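Side-chain contacts in NOL1/NOP2/sun family protein (Enterococcus faecium, PDB 3M4X), which probably methylates ribosomal RNA, as a member of the NOL1/NOP2/sun family related to RsmF that joins a methyltransferase domain to a PUA domain: residues A[89-92]-A[93-96]; A[143-146]-A[147-151]; A[325-328]-A[329-333]; A[346-350]-A[351-355]. One frame throughout, in Å; residues are numbered along the deposited sequence.

Contact 1: residues A[89-92]-A[93-96]; sequences SQEP and SAMI
Glu-91 and Ala-94 come together where the chain leaves strand 88-89 and winds into helix 95-101, their CA atoms 5.5 Å apart. Backbone torsions are extended at Gln-90 and Glu-91 and helical from Pro-92 onward, which locates the bend at the proline. Met-95 N points between two carbonyl oxygens, Glu-91 O and Pro-92 O, each 3.4 Å away; both hydrogen bonds are weak and bent. In the side chain of Glu-91, chi1 (91°) and chi2 (95°) both depart from the usual staggered positions, and the bend at chi2 carries the carboxylate back toward Ser-93 and Ala-94. It thereby meets the N-H groups that lead into the helix: Ser-93 N is 3.3 Å from Glu-91 OE1 and Ala-94 N 3.2 Å from Glu-91 OE2, again weak bonds. Ser-93 OG lies implausibly close to Glu-91 OE2 in the model, so that bond is doubtful. Nearer the backbone, Glu-91 CG packs against Ala-94 CB at 3.6 Å. Gln-90 reaches out in an extended chain and slants across selenomethionine Met-95, with OE1 3.2 Å from Met-95 CG. That amide is held by Arg-41 NE at OE1 and by Gln-122 OE1 at NE2. Buried throughout, the bend touches helix 118-127, where Lys-119 meets Gln-90 and Ala-94, and strands 283-285 and 295-302, where Ile-96 meets Ile-285 and Val-297 and Ser-93 OG bonds His-295 ND1.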
loop_
_atom_site.group_PDB
_atom_site.type_symbol
_atom_site.label_atom_id
_atom_site.label_comp_id
_atom_site.label_asym_id
_atom_site.label_seq_id
_atom_site.Cartn_x
_atom_site.Cartn_y
_atom_site.Cartn_z
ATOM N N SER A 89 6.964 -6.668 -3.168
ATOM C CA SER A 89 7.264 -6.619 -4.597
ATOM C C SER A 89 6.333 -5.633 -5.293
ATOM O O SER A 89 5.131 -5.617 -5.048
ATOM C CB SER A 89 7.221 -8.008 -5.248
ATOM O OG SER A 89 5.956 -8.614 -5.089
ATOM N N GLN A 90 6.921 -4.793 -6.136
ATOM C CA GLN A 90 6.210 -3.713 -6.807
ATOM C C GLN A 90 6.985 -3.365 -8.070
ATOM O O GLN A 90 8.214 -3.252 -8.033
ATOM C CB GLN A 90 6.135 -2.490 -5.897
ATOM C CG GLN A 90 5.302 -1.369 -6.466
ATOM C CD GLN A 90 5.270 -0.148 -5.585
ATOM O OE1 GLN A 90 6.159 0.064 -4.755
ATOM N NE2 GLN A 90 4.245 0.674 -5.761
ATOM N N GLU A 91 6.294 -3.210 -9.195
ATOM C CA GLU A 91 7.012 -2.948 -10.438
ATOM C C GLU A 91 7.602 -1.543 -10.389
ATOM O O GLU A 91 6.998 -0.635 -9.832
ATOM C CB GLU A 91 6.119 -3.169 -11.657
ATOM C CG GLU A 91 5.366 -1.955 -12.131
ATOM C CD GLU A 91 6.088 -1.213 -13.239
ATOM O OE1 GLU A 91 7.220 -1.601 -13.622
ATOM O OE2 GLU A 91 5.503 -0.234 -13.726
ATOM N N PRO A 92 8.819 -1.380 -10.921
ATOM C CA PRO A 92 9.619 -0.155 -10.799
ATOM C C PRO A 92 8.954 1.173 -11.154
ATOM O O PRO A 92 9.148 2.137 -10.409
ATOM C CB PRO A 92 10.819 -0.442 -11.700
ATOM C CG PRO A 92 11.020 -1.907 -11.497
ATOM C CD PRO A 92 9.636 -2.505 -11.411
ATOM N N SER A 93 8.197 1.252 -12.239
ATOM C CA SER A 93 7.568 2.527 -12.556
ATOM C C SER A 93 6.378 2.819 -11.642
ATOM O O SER A 93 6.068 3.975 -11.362
ATOM C CB SER A 93 7.190 2.633 -14.044
ATOM O OG SER A 93 5.963 1.995 -14.336
ATOM N N ALA A 94 5.718 1.770 -11.177
ATOM C CA ALA A 94 4.601 1.937 -10.247
ATOM C C ALA A 94 5.052 2.632 -8.950
ATOM O O ALA A 94 4.282 3.348 -8.310
ATOM C CB ALA A 94 3.951 0.591 -9.945
HETATM N N MSE A 95 6.313 2.435 -8.577
HETATM C CA MSE A 95 6.838 3.048 -7.356
HETATM C C MSE A 95 6.826 4.569 -7.427
HETATM O O MSE A 95 6.924 5.246 -6.400
HETATM C CB MSE A 95 8.258 2.579 -7.082
HETATM C CG MSE A 95 8.402 1.087 -6.847
HETATM SE SE MSE A 95 10.273 0.726 -6.386
HETATM C CE MSE A 95 10.234 -1.229 -6.464
ATOM N N ILE A 96 6.725 5.106 -8.639
ATOM C CA ILE A 96 6.782 6.554 -8.822
ATOM C C ILE A 96 5.596 7.221 -8.135
ATOM O O ILE A 96 5.689 8.344 -7.656
ATOM C CB ILE A 96 6.789 6.948 -10.318
ATOM C CG1 ILE A 96 7.201 8.410 -10.484
ATOM C CG2 ILE A 96 5.414 6.724 -10.949
ATOM C CD1 ILE A 96 8.527 8.727 -9.885
#

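Contact 2: residues A[143-146]-A[147-151]; sequences AKIL and SENIE
Two flat groups, the carboxamide of Asn-149 and the carboxylate of Glu-148, reach back one turn to Ile-145 and Lys-144, and each meets aliphatic carbon there. They belong to helix 140-153, the crossover of the beta-alpha-beta unit that links parallel strands 132-136 and 158-161 in a Rossmann-like methyltransferase sheet. The Asn-149 amide runs alongside the CG2 branch of Ile-145, its ND2 3.9 Å from that methyl. Its OD1 is bonded by Arg-152 NH2, and ND2 makes a weak bond to Pro-116 O. Glu-148 extends across Lys-144, whose chain bends at chi2 (79°) so that CG and CE both lie 3.8 Å from Glu-148 OE2. The charges themselves stay apart, with Lys-144 NZ 4.8 Å from Glu-148 OE2, so any attraction is probably modest. Backbone i to i+4 bonds run through the helix, from Ser-147 N to Ala-143 O at 2.7 Å through Ile-150 N to Leu-146 O at 3.0 Å. Arg-369 of strand 367-370 binds two successive turns, reaching Ser-147 OG by a hydrogen bond and Glu-151 by a salt bridge. On the buried side, Leu-146 and Ile-150 point the same way, their CD1 methyls meeting at 3.5 Å.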
loop_
_atom_site.group_PDB
_atom_site.type_symbol
_atom_site.label_atom_id
_atom_site.label_comp_id
_atom_site.label_asym_id
_atom_site.label_seq_id
_atom_site.Cartn_x
_atom_site.Cartn_y
_atom_site.Cartn_z
ATOM N N ALA A 143 -9.905 -6.507 -1.398
ATOM C CA ALA A 143 -9.751 -5.797 -0.137
ATOM C C ALA A 143 -9.125 -6.723 0.909
ATOM O O ALA A 143 -8.292 -6.294 1.719
ATOM C CB ALA A 143 -11.092 -5.248 0.343
ATOM N N LYS A 144 -9.517 -7.994 0.865
ATOM C CA LYS A 144 -9.000 -9.001 1.786
ATOM C C LYS A 144 -7.488 -9.132 1.621
ATOM O O LYS A 144 -6.740 -9.170 2.608
ATOM C CB LYS A 144 -9.693 -10.346 1.535
ATOM C CG LYS A 144 -9.421 -11.432 2.573
ATOM C CD LYS A 144 -10.250 -11.237 3.840
ATOM C CE LYS A 144 -10.125 -12.448 4.774
ATOM N NZ LYS A 144 -10.930 -12.333 6.034
ATOM N N ILE A 145 -7.057 -9.191 0.360
ATOM C CA ILE A 145 -5.653 -9.258 -0.018
ATOM C C ILE A 145 -4.945 -8.009 0.458
ATOM O O ILE A 145 -3.865 -8.073 1.037
ATOM C CB ILE A 145 -5.491 -9.352 -1.552
ATOM C CG1 ILE A 145 -6.311 -10.517 -2.101
ATOM C CG2 ILE A 145 -4.021 -9.516 -1.951
ATOM C CD1 ILE A 145 -5.954 -11.835 -1.475
ATOM N N LEU A 146 -5.565 -6.865 0.207
ATOM C CA LEU A 146 -5.018 -5.600 0.646
ATOM C C LEU A 146 -4.858 -5.559 2.169
ATOM O O LEU A 146 -3.820 -5.161 2.701
ATOM C CB LEU A 146 -5.929 -4.473 0.173
ATOM C CG LEU A 146 -5.638 -3.112 0.777
ATOM C CD1 LEU A 146 -4.218 -2.705 0.406
ATOM C CD2 LEU A 146 -6.660 -2.116 0.265
ATOM N N SER A 147 -5.899 -5.973 2.867
ATOM C CA SER A 147 -5.868 -6.026 4.325
ATOM C C SER A 147 -4.733 -6.937 4.822
ATOM O O SER A 147 -4.007 -6.594 5.750
ATOM C CB SER A 147 -7.231 -6.485 4.861
ATOM O OG SER A 147 -7.187 -6.709 6.256
ATOM N N GLU A 148 -4.553 -8.082 4.181
ATOM C CA GLU A 148 -3.490 -8.989 4.610
ATOM C C GLU A 148 -2.084 -8.448 4.350
ATOM O O GLU A 148 -1.170 -8.702 5.138
ATOM C CB GLU A 148 -3.700 -10.392 4.041
ATOM C CG GLU A 148 -4.876 -11.086 4.729
ATOM C CD GLU A 148 -5.299 -12.381 4.065
ATOM O OE1 GLU A 148 -4.528 -12.907 3.234
ATOM O OE2 GLU A 148 -6.405 -12.873 4.386
ATOM N N ASN A 149 -1.915 -7.668 3.283
ATOM C CA ASN A 149 -0.615 -7.037 3.017
ATOM C C ASN A 149 -0.292 -5.903 4.001
ATOM O O ASN A 149 0.854 -5.738 4.410
ATOM C CB ASN A 149 -0.515 -6.535 1.571
ATOM C CG ASN A 149 -0.132 -7.637 0.582
ATOM O OD1 ASN A 149 0.866 -8.350 0.762
ATOM N ND2 ASN A 149 -0.910 -7.756 -0.489
ATOM N N ILE A 150 -1.300 -5.114 4.367
ATOM C CA ILE A 150 -1.126 -4.029 5.346
ATOM C C ILE A 150 -0.634 -4.625 6.678
ATOM O O ILE A 150 0.360 -4.191 7.251
ATOM C CB ILE A 150 -2.454 -3.206 5.534
ATOM C CG1 ILE A 150 -2.446 -1.933 4.690
ATOM C CG2 ILE A 150 -2.619 -2.729 6.956
ATOM C CD1 ILE A 150 -2.189 -2.136 3.240
ATOM N N GLU A 151 -1.324 -5.656 7.139
ATOM C CA GLU A 151 -0.915 -6.371 8.332
ATOM C C GLU A 151 0.504 -6.943 8.223
ATOM O O GLU A 151 1.298 -6.842 9.156
ATOM C CB GLU A 151 -1.918 -7.486 8.610
ATOM C CG GLU A 151 -1.584 -8.335 9.803
ATOM C CD GLU A 151 -2.481 -9.537 9.890
ATOM O OE1 GLU A 151 -2.245 -10.504 9.145
ATOM O OE2 GLU A 151 -3.430 -9.515 10.696
#

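Contact 3: residues A[325-328]-A[329-333]; sequences EQEK and LWTEF
Three backbone bonds tie Glu-325, Gln-326 and Glu-327 to Leu-329, Trp-330 and Thr-331, an i to i+4 series in helix 324-336; a fourth, from Glu-332 N to Lys-328 O, is less certain because that oxygen is crowded in the model. This helix lies against the four-stranded antiparallel sheet that begins with strand 344-348. The bond from Leu-329 N to Glu-325 O is 2.7 Å long and nearly straight, at 176°.

A side chain joins the backbone pattern at Glu-327. Its carbonyl oxygen accepts both Thr-331 N, at 3.1 Å, and Thr-331 OG1, at 3.0 Å, and the two donors approach from opposite faces of the carbonyl plane. The hydroxyl can do this because chi1 of -68° sets OG1 beside its own backbone N, facing back down the helix. Toward the start of the helix, Gln-326 OE1 accepts from Thr-323 N, just ahead of the first turn.

Apolar contact is made by Leu-329, which lies beside the extended Glu-325 chain with CD2 4.1 Å from Glu-325 CG. The same leucine touches Phe-377 and Phe-382 of the sheet, while Trp-330 packs edge-to-face with Phe-382. These residues mark the side of the helix that is turned to the strands.

Charged side chains occupy the exposed side. Lys-328 and Glu-332 run in the same direction, yet the two charged ends are not in contact: Lys-328 NZ remains 5.8 Å from Glu-332 OE2. The carboxylate instead approaches the aliphatic part of the lysine near CG, a doubtful detail, since Glu-332 CG is modelled too close to Lys-328 O.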
loop_
_atom_site.group_PDB
_atom_site.type_symbol
_atom_site.label_atom_id
_atom_site.label_comp_id
_atom_site.label_asym_id
_atom_site.label_seq_id
_atom_site.Cartn_x
_atom_site.Cartn_y
_atom_site.Cartn_z
ATOM N N GLU A 325 -13.805 -8.061 32.529
ATOM C CA GLU A 325 -12.859 -9.160 32.517
ATOM C C GLU A 325 -11.875 -9.008 31.358
ATOM O O GLU A 325 -10.700 -9.369 31.472
ATOM C CB GLU A 325 -13.622 -10.476 32.399
ATOM C CG GLU A 325 -12.777 -11.658 31.978
ATOM C CD GLU A 325 -13.528 -12.967 32.098
ATOM O OE1 GLU A 325 -14.290 -13.125 33.081
ATOM O OE2 GLU A 325 -13.356 -13.837 31.215
ATOM N N GLN A 326 -12.365 -8.464 30.247
ATOM C CA GLN A 326 -11.535 -8.233 29.074
ATOM C C GLN A 326 -10.504 -7.167 29.394
ATOM O O GLN A 326 -9.338 -7.277 29.009
ATOM C CB GLN A 326 -12.395 -7.817 27.880
ATOM C CG GLN A 326 -13.156 -8.973 27.269
ATOM C CD GLN A 326 -14.164 -8.536 26.224
ATOM O OE1 GLN A 326 -14.444 -7.339 26.058
ATOM N NE2 GLN A 326 -14.723 -9.510 25.510
ATOM N N GLU A 327 -10.949 -6.139 30.105
ATOM C CA GLU A 327 -10.053 -5.132 30.650
ATOM C C GLU A 327 -8.956 -5.811 31.452
ATOM O O GLU A 327 -7.771 -5.536 31.267
ATOM C CB GLU A 327 -10.827 -4.182 31.559
ATOM C CG GLU A 327 -11.139 -2.828 30.947
ATOM C CD GLU A 327 -9.968 -1.872 31.027
ATOM O OE1 GLU A 327 -10.187 -0.692 31.382
ATOM O OE2 GLU A 327 -8.828 -2.305 30.747
ATOM N N LYS A 328 -9.357 -6.700 32.355
ATOM C CA LYS A 328 -8.399 -7.376 33.216
ATOM C C LYS A 328 -7.443 -8.180 32.360
ATOM O O LYS A 328 -6.232 -7.988 32.423
ATOM C CB LYS A 328 -9.107 -8.290 34.224
ATOM C CG LYS A 328 -8.178 -9.268 34.947
ATOM C CD LYS A 328 -8.918 -10.071 36.008
ATOM C CE LYS A 328 -9.450 -9.168 37.112
ATOM N NZ LYS A 328 -10.426 -9.871 37.990
ATOM N N LEU A 329 -8.003 -9.076 31.557
ATOM C CA LEU A 329 -7.218 -9.915 30.658
ATOM C C LEU A 329 -6.149 -9.145 29.858
ATOM O O LEU A 329 -4.975 -9.539 29.844
ATOM C CB LEU A 329 -8.150 -10.686 29.716
ATOM C CG LEU A 329 -8.480 -12.126 30.129
ATOM C CD1 LEU A 329 -8.666 -12.232 31.621
ATOM C CD2 LEU A 329 -9.708 -12.644 29.401
ATOM N N TRP A 330 -6.551 -8.056 29.203
ATOM C CA TRP A 330 -5.637 -7.307 28.333
ATOM C C TRP A 330 -4.550 -6.619 29.130
ATOM O O TRP A 330 -3.406 -6.503 28.680
ATOM C CB TRP A 330 -6.382 -6.273 27.482
ATOM C CG TRP A 330 -5.506 -5.151 26.951
ATOM C CD1 TRP A 330 -5.497 -3.848 27.370
ATOM C CD2 TRP A 330 -4.514 -5.238 25.908
ATOM N NE1 TRP A 330 -4.567 -3.122 26.654
ATOM C CE2 TRP A 330 -3.951 -3.955 25.754
ATOM C CE3 TRP A 330 -4.050 -6.280 25.090
ATOM C CZ2 TRP A 330 -2.946 -3.684 24.819
ATOM C CZ3 TRP A 330 -3.061 -6.008 24.167
ATOM C CH2 TRP A 330 -2.519 -4.722 24.036
ATOM N N THR A 331 -4.917 -6.148 30.312
ATOM C CA THR A 331 -3.978 -5.412 31.137
ATOM C C THR A 331 -2.873 -6.351 31.597
ATOM O O THR A 331 -1.697 -5.990 31.594
ATOM C CB THR A 331 -4.693 -4.713 32.320
ATOM O OG1 THR A 331 -5.540 -3.670 31.802
ATOM C CG2 THR A 331 -3.685 -4.108 33.289
ATOM N N GLU A 332 -3.254 -7.570 31.962
ATOM C CA GLU A 332 -2.277 -8.580 32.328
ATOM C C GLU A 332 -1.282 -8.706 31.192
ATOM O O GLU A 332 -0.101 -8.394 31.356
ATOM C CB GLU A 332 -2.957 -9.926 32.584
ATOM C CG GLU A 332 -4.271 -9.810 33.331
ATOM C CD GLU A 332 -4.439 -10.855 34.418
ATOM O OE1 GLU A 332 -3.658 -11.832 34.428
ATOM O OE2 GLU A 332 -5.354 -10.696 35.259
ATOM N N PHE A 333 -1.771 -9.143 30.031
ATOM C CA PHE A 333 -0.901 -9.366 28.882
ATOM C C PHE A 333 -0.029 -8.156 28.583
ATOM O O PHE A 333 1.187 -8.279 28.410
ATOM C CB PHE A 333 -1.688 -9.756 27.618
ATOM C CG PHE A 333 -0.829 -9.809 26.387
ATOM C CD1 PHE A 333 -0.110 -10.951 26.078
ATOM C CD2 PHE A 333 -0.696 -8.700 25.572
ATOM C CE1 PHE A 333 0.710 -10.991 24.973
ATOM C CE2 PHE A 333 0.123 -8.735 24.459
ATOM C CZ PHE A 333 0.828 -9.883 24.161
#

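Contact 4: residues A[346-350]-A[351-355]; sequences LVFND and HLWEV
Phe-348 and Trp-353 meet on one face of a beta hairpin whose strands, 344-348 and 351-355, are joined by a type I' turn from Phe-348 to His-351. Asn-349 and Asp-350, both with positive phi, take the turn's corners. Instead of covering its paired residue His-351, the Phe-348 ring leans diagonally to Trp-353, putting CD1 3.6 Å from Trp-353 CD1. The planes of the Phe-348 ring and the five-membered ring of Trp-353 make 36°, an oblique meeting. Farther along this face, Leu-346 crosses Val-355 at about a right angle, so that Leu-346 CD1 abuts Val-355 CG2 at 3.9 Å. On the reverse face Val-347 and Leu-352, a non-hydrogen-bonded pair, touch through one branch each, Val-347 CG2 against Leu-352 CD1 at 3.8 Å. The flanking pairs are hydrogen-bonded in both directions, as in the 2.8 Å bond from Trp-353 N to Leu-346 O. Strand 351-355 passes the sheet on to strand 372-378, and there Asp-376 OD1 bonds His-351 ND1. At the turn the backbone itself supplies the bump: Asn-349 O sits over the centre of the His-351 ring, 3.8 Å above its plane.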
loop_
_atom_site.group_PDB
_atom_site.type_symbol
_atom_site.label_atom_id
_atom_site.label_comp_id
_atom_site.label_asym_id
_atom_site.label_seq_id
_atom_site.Cartn_x
_atom_site.Cartn_y
_atom_site.Cartn_z
ATOM N N LEU A 346 -11.088 -0.933 21.065
ATOM C CA LEU A 346 -12.445 -1.385 20.793
ATOM C C LEU A 346 -12.469 -2.887 20.559
ATOM O O LEU A 346 -11.475 -3.474 20.128
ATOM C CB LEU A 346 -13.015 -0.669 19.572
ATOM C CG LEU A 346 -12.753 0.832 19.419
ATOM C CD1 LEU A 346 -13.510 1.365 18.216
ATOM C CD2 LEU A 346 -13.133 1.617 20.662
ATOM N N VAL A 347 -13.609 -3.507 20.840
ATOM C CA VAL A 347 -13.780 -4.929 20.585
ATOM C C VAL A 347 -14.956 -5.178 19.632
ATOM O O VAL A 347 -16.032 -4.605 19.799
ATOM C CB VAL A 347 -14.000 -5.714 21.897
ATOM C CG1 VAL A 347 -13.999 -7.212 21.630
ATOM C CG2 VAL A 347 -12.926 -5.356 22.927
ATOM N N PHE A 348 -14.729 -6.006 18.615
ATOM C CA PHE A 348 -15.799 -6.505 17.758
ATOM C C PHE A 348 -15.546 -7.994 17.573
ATOM O O PHE A 348 -14.449 -8.380 17.173
ATOM C CB PHE A 348 -15.787 -5.827 16.380
ATOM C CG PHE A 348 -15.446 -4.362 16.411
ATOM C CD1 PHE A 348 -14.296 -3.894 15.793
ATOM C CD2 PHE A 348 -16.280 -3.450 17.037
ATOM C CE1 PHE A 348 -13.975 -2.541 15.806
ATOM C CE2 PHE A 348 -15.965 -2.094 17.058
ATOM C CZ PHE A 348 -14.810 -1.641 16.443
ATOM N N ASN A 349 -16.537 -8.833 17.867
ATOM C CA ASN A 349 -16.361 -10.281 17.724
ATOM C C ASN A 349 -15.203 -10.835 18.549
ATOM O O ASN A 349 -14.559 -11.809 18.141
ATOM C CB ASN A 349 -16.140 -10.658 16.256
ATOM C CG ASN A 349 -17.433 -10.814 15.491
ATOM O OD1 ASN A 349 -18.519 -10.759 16.069
ATOM N ND2 ASN A 349 -17.326 -11.019 14.184
ATOM N N ASP A 350 -14.936 -10.207 19.692
ATOM C CA ASP A 350 -13.857 -10.622 20.588
ATOM C C ASP A 350 -12.471 -10.267 20.045
ATOM O O ASP A 350 -11.447 -10.615 20.639
ATOM C CB ASP A 350 -13.936 -12.121 20.889
ATOM C CG ASP A 350 -15.295 -12.538 21.391
ATOM O OD1 ASP A 350 -15.984 -13.274 20.649
ATOM O OD2 ASP A 350 -15.674 -12.125 22.512
ATOM N N HIS A 351 -12.454 -9.584 18.908
ATOM C CA HIS A 351 -11.230 -9.035 18.362
ATOM C C HIS A 351 -10.953 -7.691 19.032
ATOM O O HIS A 351 -11.786 -6.781 18.976
ATOM C CB HIS A 351 -11.356 -8.831 16.847
ATOM C CG HIS A 351 -11.662 -10.081 16.078
ATOM N ND1 HIS A 351 -10.997 -11.269 16.284
ATOM C CD2 HIS A 351 -12.547 -10.317 15.077
ATOM C CE1 HIS A 351 -11.463 -12.186 15.455
ATOM N NE2 HIS A 351 -12.406 -11.632 14.711
ATOM N N LEU A 352 -9.786 -7.567 19.661
ATOM C CA LEU A 352 -9.357 -6.299 20.242
ATOM C C LEU A 352 -8.601 -5.465 19.203
ATOM O O LEU A 352 -7.656 -5.943 18.578
ATOM C CB LEU A 352 -8.477 -6.553 21.464
ATOM C CG LEU A 352 -8.028 -5.351 22.287
ATOM C CD1 LEU A 352 -9.240 -4.602 22.832
ATOM C CD2 LEU A 352 -7.129 -5.811 23.429
ATOM N N TRP A 353 -9.021 -4.219 19.020
ATOM C CA TRP A 353 -8.421 -3.350 18.023
ATOM C C TRP A 353 -7.939 -2.088 18.679
ATOM O O TRP A 353 -8.547 -1.594 19.624
ATOM C CB TRP A 353 -9.448 -2.956 16.956
ATOM C CG TRP A 353 -9.829 -4.057 16.051
ATOM C CD1 TRP A 353 -10.866 -4.929 16.210
ATOM C CD2 TRP A 353 -9.192 -4.404 14.823
ATOM N NE1 TRP A 353 -10.906 -5.809 15.154
ATOM C CE2 TRP A 353 -9.880 -5.510 14.292
ATOM C CE3 TRP A 353 -8.095 -3.900 14.120
ATOM C CZ2 TRP A 353 -9.514 -6.110 13.096
ATOM C CZ3 TRP A 353 -7.734 -4.498 12.935
ATOM C CH2 TRP A 353 -8.437 -5.590 12.437
ATOM N N GLU A 354 -6.856 -1.540 18.155
ATOM C CA GLU A 354 -6.401 -0.243 18.610
ATOM C C GLU A 354 -6.556 0.671 17.421
ATOM O O GLU A 354 -5.901 0.473 16.397
ATOM C CB GLU A 354 -4.943 -0.304 19.062
ATOM C CG GLU A 354 -4.356 1.047 19.440
ATOM C CD GLU A 354 -2.919 0.939 19.885
ATOM O OE1 GLU A 354 -2.497 -0.174 20.260
ATOM O OE2 GLU A 354 -2.208 1.962 19.853
ATOM N N VAL A 355 -7.434 1.659 17.561
ATOM C CA VAL A 355 -7.839 2.509 16.453
ATOM C C VAL A 355 -7.272 3.909 16.631
ATOM O O VAL A 355 -7.322 4.463 17.722
ATOM C CB VAL A 355 -9.375 2.610 16.375
ATOM C CG1 VAL A 355 -9.792 3.287 15.083
ATOM C CG2 VAL A 355 -9.991 1.230 16.466
#

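How the contacts relate
Contacts 3 and 4 are the only pair that touch: Trp-330 CE3 of the helix meets Leu-352 CD2 of the hairpin at 3.5 Å, and Gln-326 OE1 lies 4.0 Å from Val-347 CG2. Helix 324-336 therefore packs on the hairpin face that carries Val-347 and Leu-352. Contacts 1 and 2 are about 18 Å apart between centres and do not touch, their nearest atoms being about 7 Å apart. Contact 2, in the methyltransferase family region, comes near contact 4, in the first C-terminal region of RsmF type, with nearest atoms about 6 Å apart; Arg-369 spans them, binding Ser-147 and Glu-151 and touching Trp-353. Contact 1 is about 43 Å from contact 3, centre to centre.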